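PDB 1YHF: cupin type-2 domain-containing protein from Streptococcus pyogenes, which is of unknown function but carries a cupin-type beta-barrel domain, the scaffold on which many relatives build a metal or small-ligand pocket. Local coordinates for residues A[62-73]-A[98-109]. Numbering follows the deposited sequence.
Sequences AMVTILSGLAEI and LYAVEAFQMLLV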
loop_
_atom_site.group_PDB
_atom_site.type_symbol
_atom_site.label_atom_id
_atom_site.label_comp_id
_atom_site.label_asym_id
_atom_site.label_seq_id
_atom_site.Cartn_x
_atom_site.Cartn_y
_atom_site.Cartn_z
ATOM N N ALA A 62 4.422 -7.040 -5.235
ATOM C CA ALA A 62 3.818 -6.006 -4.418
ATOM C C ALA A 62 2.573 -6.549 -3.720
ATOM O O ALA A 62 1.524 -6.795 -4.345
ATOM C CB ALA A 62 3.474 -4.788 -5.302
HETATM N N MSE A 63 2.675 -6.752 -2.417
HETATM C CA MSE A 63 1.555 -7.333 -1.697
HETATM C C MSE A 63 0.726 -6.198 -1.131
HETATM O O MSE A 63 1.258 -5.304 -0.478
HETATM C CB MSE A 63 2.033 -8.259 -0.589
HETATM C CG MSE A 63 0.900 -8.867 0.190
HETATM SE SE MSE A 63 1.471 -10.259 1.416
HETATM C CE MSE A 63 2.561 -9.223 2.673
ATOM N N VAL A 64 -0.573 -6.245 -1.419
ATOM C CA VAL A 64 -1.506 -5.230 -0.969
ATOM C C VAL A 64 -2.452 -5.845 0.028
ATOM O O VAL A 64 -3.140 -6.818 -0.297
ATOM C CB VAL A 64 -2.347 -4.665 -2.146
ATOM C CG1 VAL A 64 -3.432 -3.704 -1.631
ATOM C CG2 VAL A 64 -1.457 -3.972 -3.150
ATOM N N THR A 65 -2.501 -5.260 1.224
ATOM C CA THR A 65 -3.436 -5.684 2.248
ATOM C C THR A 65 -4.360 -4.502 2.559
ATOM O O THR A 65 -3.888 -3.437 2.963
ATOM C CB THR A 65 -2.664 -6.225 3.482
ATOM O OG1 THR A 65 -2.062 -7.498 3.148
ATOM C CG2 THR A 65 -3.555 -6.401 4.655
ATOM N N ILE A 66 -5.659 -4.690 2.306
ATOM C CA ILE A 66 -6.651 -3.642 2.486
ATOM C C ILE A 66 -7.086 -3.611 3.949
ATOM O O ILE A 66 -7.560 -4.617 4.515
ATOM C CB ILE A 66 -7.842 -3.763 1.466
ATOM C CG1 ILE A 66 -7.334 -3.636 0.020
ATOM C CG2 ILE A 66 -8.961 -2.727 1.739
ATOM C CD1 ILE A 66 -6.722 -2.308 -0.337
ATOM N N LEU A 67 -6.887 -2.452 4.567
ATOM C CA LEU A 67 -7.093 -2.307 6.000
ATOM C C LEU A 67 -8.468 -1.760 6.346
ATOM O O LEU A 67 -8.951 -1.943 7.474
ATOM C CB LEU A 67 -5.997 -1.425 6.611
ATOM C CG LEU A 67 -4.545 -1.800 6.343
ATOM C CD1 LEU A 67 -3.627 -0.730 6.968
ATOM C CD2 LEU A 67 -4.244 -3.211 6.884
ATOM N N SER A 68 -9.075 -1.058 5.386
ATOM C CA SER A 68 -10.442 -0.550 5.487
ATOM C C SER A 68 -10.938 -0.180 4.091
ATOM O O SER A 68 -10.147 0.003 3.177
ATOM C CB SER A 68 -10.514 0.670 6.418
ATOM O OG SER A 68 -9.937 1.819 5.801
ATOM N N GLY A 69 -12.252 -0.066 3.933
ATOM C CA GLY A 69 -12.849 0.335 2.653
ATOM C C GLY A 69 -12.755 -0.701 1.548
ATOM O O GLY A 69 -12.730 -1.907 1.799
ATOM N N LEU A 70 -12.713 -0.220 0.310
ATOM C CA LEU A 70 -12.754 -1.097 -0.860
ATOM C C LEU A 70 -11.910 -0.513 -1.973
ATOM O O LEU A 70 -11.994 0.673 -2.273
ATOM C CB LEU A 70 -14.206 -1.288 -1.356
ATOM C CG LEU A 70 -14.430 -2.212 -2.566
ATOM C CD1 LEU A 70 -14.134 -3.664 -2.204
ATOM C CD2 LEU A 70 -15.850 -2.104 -3.114
ATOM N N ALA A 71 -11.107 -1.354 -2.603
ATOM C CA ALA A 71 -10.189 -0.883 -3.617
ATOM C C ALA A 71 -10.392 -1.714 -4.855
ATOM O O ALA A 71 -10.603 -2.915 -4.759
ATOM C CB ALA A 71 -8.724 -1.000 -3.133
ATOM N N GLU A 72 -10.322 -1.069 -6.013
ATOM C CA GLU A 72 -10.327 -1.768 -7.278
ATOM C C GLU A 72 -8.921 -1.847 -7.818
ATOM O O GLU A 72 -8.271 -0.824 -8.099
ATOM C CB GLU A 72 -11.226 -1.083 -8.279
ATOM C CG GLU A 72 -11.467 -1.886 -9.534
ATOM C CD GLU A 72 -12.553 -1.249 -10.378
ATOM O OE1 GLU A 72 -12.343 -0.110 -10.849
ATOM O OE2 GLU A 72 -13.623 -1.870 -10.549
ATOM N N ILE A 73 -8.460 -3.081 -7.945
ATOM C CA ILE A 73 -7.115 -3.353 -8.365
ATOM C C ILE A 73 -7.145 -3.934 -9.769
ATOM O O ILE A 73 -7.902 -4.838 -10.066
ATOM C CB ILE A 73 -6.385 -4.236 -7.310
ATOM C CG1 ILE A 73 -6.383 -3.466 -5.969
ATOM C CG2 ILE A 73 -4.999 -4.674 -7.805
ATOM C CD1 ILE A 73 -5.492 -3.987 -4.918
ATOM N N LEU A 98 -4.555 1.084 -9.081
ATOM C CA LEU A 98 -5.467 1.004 -7.942
ATOM C C LEU A 98 -6.439 2.191 -7.968
ATOM O O LEU A 98 -6.010 3.335 -8.146
ATOM C CB LEU A 98 -4.692 0.971 -6.600
ATOM C CG LEU A 98 -3.624 -0.134 -6.353
ATOM C CD1 LEU A 98 -2.234 0.213 -6.931
ATOM C CD2 LEU A 98 -3.486 -0.482 -4.884
ATOM N N TYR A 99 -7.737 1.911 -7.819
ATOM C CA TYR A 99 -8.750 2.946 -7.768
ATOM C C TYR A 99 -9.552 2.820 -6.478
ATOM O O TYR A 99 -9.990 1.719 -6.105
ATOM C CB TYR A 99 -9.666 2.877 -8.994
ATOM C CG TYR A 99 -10.838 3.824 -8.946
ATOM C CD1 TYR A 99 -10.658 5.195 -9.130
ATOM C CD2 TYR A 99 -12.130 3.348 -8.720
ATOM C CE1 TYR A 99 -11.726 6.072 -9.097
ATOM C CE2 TYR A 99 -13.213 4.219 -8.689
ATOM C CZ TYR A 99 -13.006 5.575 -8.883
ATOM O OH TYR A 99 -14.066 6.440 -8.829
ATOM N N ALA A 100 -9.718 3.942 -5.783
ATOM C CA ALA A 100 -10.447 3.955 -4.517
ATOM C C ALA A 100 -11.953 3.971 -4.790
ATOM O O ALA A 100 -12.559 5.029 -4.946
ATOM C CB ALA A 100 -10.021 5.161 -3.660
ATOM N N VAL A 101 -12.547 2.789 -4.888
ATOM C CA VAL A 101 -14.005 2.666 -5.009
ATOM C C VAL A 101 -14.713 3.380 -3.855
ATOM O O VAL A 101 -15.694 4.114 -4.059
ATOM C CB VAL A 101 -14.453 1.196 -5.053
ATOM C CG1 VAL A 101 -15.990 1.115 -5.197
ATOM C CG2 VAL A 101 -13.785 0.488 -6.204
ATOM N N GLU A 102 -14.217 3.130 -2.649
ATOM C CA GLU A 102 -14.558 3.911 -1.466
ATOM C C GLU A 102 -13.214 4.376 -0.946
ATOM O O GLU A 102 -12.179 3.882 -1.404
ATOM C CB GLU A 102 -15.206 3.043 -0.394
ATOM C CG GLU A 102 -16.272 2.099 -0.878
ATOM C CD GLU A 102 -16.764 1.184 0.227
ATOM O OE1 GLU A 102 -16.119 1.122 1.303
ATOM O OE2 GLU A 102 -17.788 0.505 0.014
ATOM N N ALA A 103 -13.218 5.300 0.003
ATOM C CA ALA A 103 -11.991 5.629 0.726
ATOM C C ALA A 103 -11.429 4.304 1.261
ATOM O O ALA A 103 -12.175 3.444 1.743
ATOM C CB ALA A 103 -12.275 6.599 1.868
ATOM N N PHE A 104 -10.127 4.109 1.119
ATOM C CA PHE A 104 -9.528 2.908 1.664
ATOM C C PHE A 104 -8.148 3.193 2.246
ATOM O O PHE A 104 -7.540 4.234 1.947
ATOM C CB PHE A 104 -9.535 1.771 0.621
ATOM C CG PHE A 104 -8.458 1.874 -0.448
ATOM C CD1 PHE A 104 -7.188 1.338 -0.230
ATOM C CD2 PHE A 104 -8.734 2.442 -1.694
ATOM C CE1 PHE A 104 -6.192 1.392 -1.219
ATOM C CE2 PHE A 104 -7.747 2.507 -2.691
ATOM C CZ PHE A 104 -6.463 1.979 -2.443
ATOM N N GLN A 105 -7.695 2.276 3.104
ATOM C CA GLN A 105 -6.346 2.290 3.690
ATOM C C GLN A 105 -5.747 0.930 3.405
ATOM O O GLN A 105 -6.479 -0.087 3.423
ATOM C CB GLN A 105 -6.414 2.523 5.199
ATOM C CG GLN A 105 -6.865 3.934 5.572
ATOM C CD GLN A 105 -7.514 3.980 6.912
ATOM O OE1 GLN A 105 -8.402 3.177 7.206
ATOM N NE2 GLN A 105 -7.072 4.891 7.748
HETATM N N MSE A 106 -4.441 0.907 3.118
HETATM C CA MSE A 106 -3.728 -0.322 2.791
HETATM C C MSE A 106 -2.305 -0.378 3.317
HETATM O O MSE A 106 -1.655 0.657 3.522
HETATM C CB MSE A 106 -3.671 -0.527 1.270
HETATM C CG MSE A 106 -2.964 0.561 0.514
HETATM SE SE MSE A 106 -2.502 -0.101 -1.299
HETATM C CE MSE A 106 -2.084 1.566 -2.080
ATOM N N LEU A 107 -1.834 -1.599 3.547
ATOM C CA LEU A 107 -0.425 -1.820 3.771
ATOM C C LEU A 107 0.106 -2.368 2.445
ATOM O O LEU A 107 -0.454 -3.304 1.886
ATOM C CB LEU A 107 -0.186 -2.821 4.914
ATOM C CG LEU A 107 1.277 -3.247 5.101
ATOM C CD1 LEU A 107 2.198 -2.089 5.568
ATOM C CD2 LEU A 107 1.334 -4.401 6.087
ATOM N N LEU A 108 1.171 -1.753 1.951
ATOM C CA LEU A 108 1.802 -2.132 0.705
ATOM C C LEU A 108 3.241 -2.575 0.970
ATOM O O LEU A 108 4.059 -1.803 1.459
ATOM C CB LEU A 108 1.738 -0.952 -0.289
ATOM C CG LEU A 108 2.498 -1.164 -1.606
ATOM C CD1 LEU A 108 1.777 -2.207 -2.464
ATOM C CD2 LEU A 108 2.687 0.162 -2.385
ATOM N N VAL A 109 3.540 -3.837 0.666
ATOM C CA VAL A 109 4.857 -4.380 0.882
ATOM C C VAL A 109 5.398 -4.784 -0.504
ATOM O O VAL A 109 4.852 -5.663 -1.170
ATOM C CB VAL A 109 4.838 -5.578 1.869
ATOM C CG1 VAL A 109 6.227 -6.164 2.011
ATOM C CG2 VAL A 109 4.297 -5.134 3.251
HETATM O O HOH W 1 0.434 -6.256 2.613
#
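Phe104 lies against Ala71 and Ile66 where the paired strands 62-68 and 104-109 pass over into the pair 70-73 and 98-100. Phe104 CB touches Ser68 O (3.2 Å). With CG wedged between backbone N and carbonyl carbon (chi1 78°), the ring is laid across Ala71 CB: CD2 and CE2 of Phe104 each lie 3.7 Å from Ala71 CB, CD1 and CE1 pack on Ile66 CD1, and CZ again meets Ala71 CB. That methyl sits over the ring centre, 3.6 Å from the centroid and 8° off the normal, a CH-pi contact. Met106 SE lies at the ring edge and also touches Val64 CG1 (3.7 Å). Two residues, Leu67 and Ser68, sit opposite the single Gln105, which makes a classic beta bulge: Leu67 N bonds Gln105 O firmly, Ser68 N only weakly. Beside it Ser68 OG lies 2.5 Å from Gln105 OE1, a hydrogen bond so short that its exact length is doubtful, while Gln105 NE2 is held by Val22 O. Gly69 adopts positive phi as the chain turns into the second sheet. Thus the contact joins both antiparallel sheets of the cupin beta-barrel: strand 104-111 runs between 61-68 and 40-47, and strand 70-75 between 96-100 and 78-83.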